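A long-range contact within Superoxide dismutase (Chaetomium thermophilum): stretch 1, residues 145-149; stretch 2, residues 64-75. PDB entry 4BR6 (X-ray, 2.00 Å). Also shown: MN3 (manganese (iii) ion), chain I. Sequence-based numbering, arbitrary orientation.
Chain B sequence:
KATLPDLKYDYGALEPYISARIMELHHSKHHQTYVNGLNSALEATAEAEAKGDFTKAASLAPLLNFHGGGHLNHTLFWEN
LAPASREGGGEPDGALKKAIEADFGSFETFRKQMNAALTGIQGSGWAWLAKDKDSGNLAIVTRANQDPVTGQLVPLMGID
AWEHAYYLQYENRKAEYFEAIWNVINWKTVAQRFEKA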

ATOM      1  N   ASN B 145       7.511   5.580   3.800  1.00 13.73           N
ATOM      2  CA  ASN B 145       8.808   5.294   3.210  1.00 15.83           C
ATOM      3  C   ASN B 145       9.426   6.560   2.610  1.00 14.49           C
ATOM      4  O   ASN B 145       9.706   7.490   3.355  1.00 18.40           O
ATOM      5  CB  ASN B 145       8.674   4.135   2.227  1.00 17.04           C
ATOM      6  CG  ASN B 145       8.117   2.887   2.889  1.00 14.87           C
ATOM      7  OD1 ASN B 145       8.327   2.656   4.076  1.00 14.93           O
ATOM      8  ND2 ASN B 145       7.400   2.087   2.128  1.00 16.54           N
ATOM      9  N   GLN B 146       9.634   6.609   1.297  1.00 15.63           N
ATOM     10  CA  GLN B 146      10.189   7.812   0.662  1.00 13.81           C
ATOM     11  C   GLN B 146       9.246   8.440  -0.348  1.00 12.91           C
ATOM     12  O   GLN B 146       9.672   9.265  -1.151  1.00 17.37           O
ATOM     13  CB  GLN B 146      11.530   7.532  -0.030  1.00 16.62           C
ATOM     14  CG  GLN B 146      12.633   7.005   0.875  1.00 13.71           C
ATOM     15  CD  GLN B 146      13.033   7.961   1.988  1.00 17.84           C
ATOM     16  OE1 GLN B 146      12.632   9.128   2.022  1.00 19.29           O
ATOM     17  NE2 GLN B 146      13.844   7.468   2.901  1.00 16.04           N
ATOM     18  N   ASP B 147       7.970   8.071  -0.306  1.00 11.92           N
ATOM     19  CA  ASP B 147       6.994   8.658  -1.209  1.00 15.21           C
ATOM     20  C   ASP B 147       7.012  10.184  -1.053  1.00 13.28           C
ATOM     21  O   ASP B 147       7.043  10.680   0.061  1.00 15.92           O
ATOM     22  CB  ASP B 147       5.595   8.125  -0.921  1.00 14.97           C
ATOM     23  CG  ASP B 147       5.475   6.627  -1.149  1.00 18.10           C
ATOM     24  OD1 ASP B 147       6.373   6.035  -1.785  1.00 17.22           O
ATOM     25  OD2 ASP B 147       4.474   6.037  -0.691  1.00 16.50           O
ATOM     26  N   PRO B 148       7.019  10.930  -2.171  1.00 18.17           N
ATOM     27  CA  PRO B 148       7.112  12.394  -2.072  1.00 16.97           C
ATOM     28  C   PRO B 148       5.788  13.144  -1.869  1.00 16.48           C
ATOM     29  O   PRO B 148       4.712  12.601  -2.057  1.00 15.97           O
ATOM     30  CB  PRO B 148       7.706  12.785  -3.422  1.00 17.50           C
ATOM     31  CG  PRO B 148       7.298  11.691  -4.347  1.00 17.93           C
ATOM     32  CD  PRO B 148       7.259  10.453  -3.546  1.00 17.85           C
ATOM     33  N   VAL B 149       5.892  14.411  -1.481  1.00 21.18           N
ATOM     34  CA  VAL B 149       4.751  15.326  -1.484  1.00 20.66           C
ATOM     35  C   VAL B 149       4.694  16.022  -2.843  1.00 21.40           C
ATOM     36  O   VAL B 149       5.521  16.890  -3.122  1.00 21.94           O
ATOM     37  CB  VAL B 149       4.915  16.394  -0.401  1.00 18.72           C
ATOM     38  CG1 VAL B 149       3.781  17.404  -0.439  1.00 14.36           C
ATOM     39  CG2 VAL B 149       5.015  15.726   0.964  1.00 19.00           C
TER
HETATM   40 MN   MN3 I 301      16.173   9.527   6.212  1.00 15.88          MN
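Stretch 2 (64-75) LNFHGGGHLNHT

Stretch 2 is helical from Leu-64 through Thr-75, one piece of a longer helix, and it lies against the irregular strand-free segment of Asn-145 to Val-149; the two chains run crosswise rather than alongside each other. The nearest CA atoms across the contact are those of Gly-69 and Gln-146, 4.9 Å apart. Contacts recur about once per helical turn. Near the start of the stretch, Asn-65, its chi1 in t, reaches out so that ND2 donates to Asp-147 OD1 at 3.0 Å, a nearly straight hydrogen bond. Phe-66 points its CA-to-CB bond away, yet its ring returns: CE1 lies 3.7 Å from Gln-146 CG, meeting it obliquely. Gly-69 sets the spacing. Its CA is 3.2 Å from Gln-146 O in a CA-H...O contact, and a CB here would clash with that same oxygen. Gly-70 N is 3.6 Å from Gln-146 CB. One turn past Gly-68, Leu-72 CD2 packs on Pro-148 CB at 4.0 Å. Asn-73 then grips Gln-146 twice through ND2, to OE1 at 3.3 Å with good geometry and weakly to O at 3.1 Å, while water 1 joins its OD1 to Val-149 N. Finally, His-74 ND1 donates to Gly-70 O at 2.5 Å, and NE2 binds the manganese at 2.4 Å; Gln-146 NE2 sits at the ring's edge, 3.5 Å from His-74 CE1.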

ATOM      1  N   LEU B  64      12.755   3.832  -8.958  1.00 19.20           N
ATOM      2  CA  LEU B  64      12.745   5.245  -9.321  1.00 18.39           C
ATOM      3  C   LEU B  64      11.966   6.055  -8.281  1.00 18.81           C
ATOM      4  O   LEU B  64      12.401   7.134  -7.853  1.00 19.88           O
ATOM      5  CB  LEU B  64      12.128   5.471 -10.701  1.00 20.41           C
ATOM      6  CG  LEU B  64      11.971   6.953 -11.096  1.00 21.42           C
ATOM      7  CD1 LEU B  64      13.323   7.697 -11.114  1.00 15.27           C
ATOM      8  CD2 LEU B  64      11.260   7.078 -12.438  1.00 23.19           C
ATOM      9  N   ASN B  65      10.818   5.525  -7.868  1.00 17.71           N
ATOM     10  CA  ASN B  65      10.011   6.160  -6.826  1.00 21.27           C
ATOM     11  C   ASN B  65      10.785   6.252  -5.529  1.00 15.66           C
ATOM     12  O   ASN B  65      10.882   7.323  -4.923  1.00 19.91           O
ATOM     13  CB  ASN B  65       8.704   5.380  -6.610  1.00 17.88           C
ATOM     14  CG  ASN B  65       7.815   5.989  -5.525  1.00 20.04           C
ATOM     15  OD1 ASN B  65       7.188   7.023  -5.726  1.00 18.25           O
ATOM     16  ND2 ASN B  65       7.731   5.322  -4.383  1.00 16.61           N
ATOM     17  N   PHE B  66      11.347   5.121  -5.112  1.00 18.17           N
ATOM     18  CA  PHE B  66      12.001   5.015  -3.812  1.00 19.92           C
ATOM     19  C   PHE B  66      13.246   5.892  -3.730  1.00 16.02           C
ATOM     20  O   PHE B  66      13.383   6.713  -2.810  1.00 17.67           O
ATOM     21  CB  PHE B  66      12.369   3.553  -3.527  1.00 15.58           C
ATOM     22  CG  PHE B  66      13.020   3.329  -2.184  1.00 18.79           C
ATOM     23  CD1 PHE B  66      12.348   3.594  -1.007  1.00 17.66           C
ATOM     24  CD2 PHE B  66      14.302   2.818  -2.105  1.00 23.20           C
ATOM     25  CE1 PHE B  66      12.948   3.381   0.214  1.00 19.49           C
ATOM     26  CE2 PHE B  66      14.906   2.597  -0.873  1.00 24.88           C
ATOM     27  CZ  PHE B  66      14.229   2.880   0.281  1.00 21.47           C
ATOM     28  N   HIS B  67      14.148   5.713  -4.691  1.00 13.30           N
ATOM     29  CA  HIS B  67      15.400   6.456  -4.714  1.00 18.33           C
ATOM     30  C   HIS B  67      15.181   7.890  -5.150  1.00 17.52           C
ATOM     31  O   HIS B  67      15.841   8.797  -4.660  1.00 18.47           O
ATOM     32  CB  HIS B  67      16.400   5.776  -5.638  1.00 17.60           C
ATOM     33  CG  HIS B  67      16.900   4.476  -5.105  1.00 18.09           C
ATOM     34  ND1 HIS B  67      17.537   4.367  -3.890  1.00 17.62           N
ATOM     35  CD2 HIS B  67      16.818   3.219  -5.601  1.00 18.34           C
ATOM     36  CE1 HIS B  67      17.846   3.101  -3.669  1.00 20.24           C
ATOM     37  NE2 HIS B  67      17.422   2.386  -4.693  1.00 19.81           N
ATOM     38  N   GLY B  68      14.259   8.103  -6.078  1.00 18.19           N
ATOM     39  CA  GLY B  68      13.939   9.455  -6.474  1.00 19.20           C
ATOM     40  C   GLY B  68      13.314  10.177  -5.297  1.00 18.39           C
ATOM     41  O   GLY B  68      13.545  11.369  -5.092  1.00 19.96           O
ATOM     42  N   GLY B  69      12.548   9.446  -4.496  1.00 19.67           N
ATOM     43  CA  GLY B  69      11.895  10.041  -3.347  1.00 17.02           C
ATOM     44  C   GLY B  69      12.885  10.354  -2.247  1.00 12.32           C
ATOM     45  O   GLY B  69      12.806  11.401  -1.631  1.00 14.74           O
ATOM     46  N   GLY B  70      13.833   9.451  -2.016  1.00 16.02           N
ATOM     47  CA  GLY B  70      14.846   9.663  -0.994  1.00 15.95           C
ATOM     48  C   GLY B  70      15.708  10.883  -1.269  1.00 16.46           C
ATOM     49  O   GLY B  70      15.981  11.681  -0.372  1.00 16.53           O
ATOM     50  N   HIS B  71      16.132  11.021  -2.520  1.00 18.89           N
ATOM     51  CA  HIS B  71      16.928  12.162  -2.945  1.00 13.59           C
ATOM     52  C   HIS B  71      16.199  13.484  -2.647  1.00 17.51           C
ATOM     53  O   HIS B  71      16.747  14.357  -1.971  1.00 16.02           O
ATOM     54  CB  HIS B  71      17.244  12.053  -4.439  1.00 17.21           C
ATOM     55  CG  HIS B  71      18.133  13.145  -4.945  1.00 17.94           C
ATOM     56  ND1 HIS B  71      19.250  13.577  -4.261  1.00 16.62           N
ATOM     57  CD2 HIS B  71      18.065  13.898  -6.067  1.00 19.19           C
ATOM     58  CE1 HIS B  71      19.833  14.545  -4.941  1.00 16.70           C
ATOM     59  NE2 HIS B  71      19.135  14.759  -6.042  1.00 21.24           N
ATOM     60  N   LEU B  72      14.967  13.627  -3.143  1.00 15.74           N
ATOM     61  CA  LEU B  72      14.189  14.864  -2.949  1.00 18.09           C
ATOM     62  C   LEU B  72      13.936  15.181  -1.481  1.00 15.92           C
ATOM     63  O   LEU B  72      14.053  16.330  -1.047  1.00 17.09           O
ATOM     64  CB  LEU B  72      12.824  14.787  -3.657  1.00 15.30           C
ATOM     65  CG  LEU B  72      11.791  15.883  -3.308  1.00 22.01           C
ATOM     66  CD1 LEU B  72      12.276  17.300  -3.639  1.00 18.85           C
ATOM     67  CD2 LEU B  72      10.454  15.621  -3.990  1.00 19.92           C
ATOM     68  N   ASN B  73      13.534  14.162  -0.738  1.00 12.35           N
ATOM     69  CA  ASN B  73      13.098  14.339   0.634  1.00 13.44           C
ATOM     70  C   ASN B  73      14.230  14.735   1.522  1.00 12.91           C
ATOM     71  O   ASN B  73      14.088  15.635   2.341  1.00 13.90           O
ATOM     72  CB  ASN B  73      12.480  13.061   1.186  1.00 13.38           C
ATOM     73  CG  ASN B  73      11.170  12.727   0.541  1.00 13.35           C
ATOM     74  OD1 ASN B  73      10.505  13.581  -0.041  1.00 14.49           O
ATOM     75  ND2 ASN B  73      10.777  11.479   0.660  1.00 13.38           N
ATOM     76  N   HIS B  74      15.355  14.055   1.378  1.00 15.41           N
ATOM     77  CA  HIS B  74      16.522  14.406   2.172  1.00 16.69           C
ATOM     78  C   HIS B  74      17.106  15.741   1.751  1.00 14.70           C
ATOM     79  O   HIS B  74      17.590  16.492   2.598  1.00 15.71           O
ATOM     80  CB  HIS B  74      17.570  13.317   2.093  1.00 13.98           C
ATOM     81  CG  HIS B  74      17.129  12.038   2.720  1.00 12.81           C
ATOM     82  ND1 HIS B  74      16.327  11.136   2.063  1.00 17.17           N
ATOM     83  CD2 HIS B  74      17.331  11.540   3.957  1.00 13.37           C
ATOM     84  CE1 HIS B  74      16.083  10.111   2.860  1.00 14.10           C
ATOM     85  NE2 HIS B  74      16.685  10.329   4.012  1.00 18.46           N
ATOM     86  N   THR B  75      17.069  16.033   0.456  1.00 16.51           N
ATOM     87  CA  THR B  75      17.541  17.328  -0.020  1.00 15.00           C
ATOM     88  C   THR B  75      16.813  18.445   0.697  1.00 14.84           C
ATOM     89  O   THR B  75      17.444  19.339   1.262  1.00 16.85           O
ATOM     90  CB  THR B  75      17.368  17.496  -1.530  1.00 17.21           C
ATOM     91  OG1 THR B  75      18.324  16.659  -2.191  1.00 15.11           O
ATOM     92  CG2 THR B  75      17.611  18.950  -1.939  1.00 18.75           C
TER
HETATM   93  O   HOH W   1       8.383  15.303  -0.765  1.00 21.30           O
HETATM   94  O   HOH W   2      14.759   7.759   5.105  1.00 33.99           O